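Local coordinates for ethylbenzene dehydrogenase alpha-subunit (PDB 2IVF), which is a molybdopterin oxidoreductase-family subunit that binds an iron/sulfur cluster, a molybdenum atom and the ligands MGD and MD1, at residues K496-G501 / V744-A749. Residues are numbered along the deposited sequence; the frame is centred on the assembly and turned at random.
Sequences KPTAQG and VDINRA
Asp745 meets the 496-501 loop through a water and through carbon contacts. Asp745 CB lies 4.2 Å from Thr498 CB. The carboxylate reaches further, toward Ala499. There Asp745 OD2 accepts a hydrogen bond from a water at 2.6 Å, and that water accepts one from Ala499 N at 2.9 Å. The other oxygen pairs within the helix, with Arg748 one turn on. Asp745 OD1 and Arg748 NH1, 3.0 Å apart, form a salt bridge, though the hydrogen bond within it is weak. The two carboxylate oxygens thus serve different partners.

Ile746 comes next, and its side chain crosses that of Thr498 at about a right angle. Ile746 CG1 sits 3.3 Å from Thr498 OG1, a carbon-oxygen contact and not a hydrogen bond. The hydroxyl's hydrogen-bond partner is Glu742 OE2, one turn earlier in helix 736-749. Ile746 itself is buried and also packs on Asp486 and Tyr490 of helix 486-493.

The contact lies at the surface of this molybdopterin oxidoreductase subunit. It joins the loop between helices 486-493 and 504-520 to the last turns of helix 736-749. In the loop, Gly501 N bonds back to Thr498 O, closing a tight turn.

Arg748 anchors its NE on the carbonyl of Lys755. Ala749 CB then meets Thr498 CG2 at 3.6 Å. Thr498 CG2 stands anti to its own backbone N, while OG1 lies beside that N (chi1 -62°). Thr498 CG2 is also 3.9 Å from Asp745 O, the carbonyl oxygen that accepts the backbone bond from Ala749 N.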
# COMPACT_ATOMS: atom_id res chain seq x y z
N LYS A 496 37.68 -6.99 -7.73
CA LYS A 496 38.34 -6.46 -6.56
C LYS A 496 37.69 -5.14 -6.18
O LYS A 496 36.90 -4.61 -6.95
CB LYS A 496 39.82 -6.27 -6.85
CG LYS A 496 40.14 -5.28 -7.90
CD LYS A 496 41.55 -5.50 -8.38
CE LYS A 496 41.96 -4.40 -9.33
NZ LYS A 496 43.43 -4.40 -9.58
N PRO A 497 37.97 -4.64 -4.97
CA PRO A 497 37.29 -3.40 -4.59
C PRO A 497 37.60 -2.19 -5.48
O PRO A 497 38.64 -2.10 -6.12
CB PRO A 497 37.79 -3.14 -3.15
CG PRO A 497 38.24 -4.47 -2.67
CD PRO A 497 38.82 -5.13 -3.87
N THR A 498 36.67 -1.26 -5.47
CA THR A 498 36.81 0.03 -6.14
C THR A 498 38.10 0.72 -5.75
O THR A 498 38.84 1.21 -6.61
CB THR A 498 35.62 0.96 -5.74
OG1 THR A 498 34.39 0.38 -6.18
CG2 THR A 498 35.78 2.38 -6.32
N ALA A 499 38.38 0.78 -4.45
CA ALA A 499 39.61 1.38 -3.93
C ALA A 499 40.88 0.68 -4.42
O ALA A 499 41.96 1.21 -4.29
CB ALA A 499 39.57 1.39 -2.44
N GLN A 500 40.75 -0.52 -4.97
CA GLN A 500 41.91 -1.24 -5.53
C GLN A 500 41.97 -1.25 -7.05
O GLN A 500 42.82 -1.92 -7.63
CB GLN A 500 41.94 -2.67 -5.01
CG GLN A 500 42.28 -2.73 -3.54
CD GLN A 500 42.33 -4.15 -3.01
OE1 GLN A 500 42.40 -5.14 -3.76
NE2 GLN A 500 42.28 -4.26 -1.68
N GLY A 501 41.11 -0.49 -7.71
CA GLY A 501 41.13 -0.42 -9.16
C GLY A 501 40.13 -1.37 -9.79
O GLY A 501 40.25 -1.72 -10.98
N VAL A 744 29.14 2.27 -1.06
CA VAL A 744 29.35 3.70 -0.82
C VAL A 744 30.55 4.15 -1.66
O VAL A 744 30.51 5.20 -2.29
CB VAL A 744 29.53 4.03 0.66
CG1 VAL A 744 30.07 5.46 0.83
CG2 VAL A 744 28.19 3.84 1.40
N ASP A 745 31.61 3.36 -1.68
CA ASP A 745 32.81 3.67 -2.49
C ASP A 745 32.49 3.73 -3.98
O ASP A 745 33.02 4.56 -4.70
CB ASP A 745 33.89 2.63 -2.28
CG ASP A 745 34.77 2.93 -1.07
OD1 ASP A 745 34.53 3.95 -0.36
OD2 ASP A 745 35.72 2.15 -0.87
N ILE A 746 31.66 2.81 -4.42
CA ILE A 746 31.20 2.78 -5.81
C ILE A 746 30.44 4.09 -6.10
O ILE A 746 30.76 4.76 -7.05
CB ILE A 746 30.30 1.57 -6.10
CG1 ILE A 746 31.09 0.26 -6.07
CG2 ILE A 746 29.52 1.80 -7.44
CD1 ILE A 746 30.20 -0.99 -5.98
N ASN A 747 29.49 4.48 -5.23
CA ASN A 747 28.75 5.72 -5.43
C ASN A 747 29.65 6.94 -5.45
O ASN A 747 29.41 7.91 -6.20
CB ASN A 747 27.64 5.89 -4.35
CG ASN A 747 26.38 5.07 -4.64
OD1 ASN A 747 25.47 5.03 -3.82
ND2 ASN A 747 26.33 4.41 -5.77
N ARG A 748 30.70 6.93 -4.64
CA ARG A 748 31.66 8.05 -4.63
C ARG A 748 32.49 8.12 -5.91
O ARG A 748 32.80 9.19 -6.42
CB ARG A 748 32.60 7.94 -3.44
CG ARG A 748 31.95 8.15 -2.07
CD ARG A 748 32.80 7.55 -0.97
NE ARG A 748 33.91 8.41 -0.64
CZ ARG A 748 34.98 8.03 0.05
NH1 ARG A 748 35.13 6.79 0.46
NH2 ARG A 748 35.93 8.90 0.30
N ALA A 749 32.87 6.95 -6.39
CA ALA A 749 33.71 6.79 -7.55
C ALA A 749 32.99 7.23 -8.81
O ALA A 749 33.62 7.79 -9.69
CB ALA A 749 34.15 5.32 -7.66
O HOH W 1 36.53 0.07 -2.28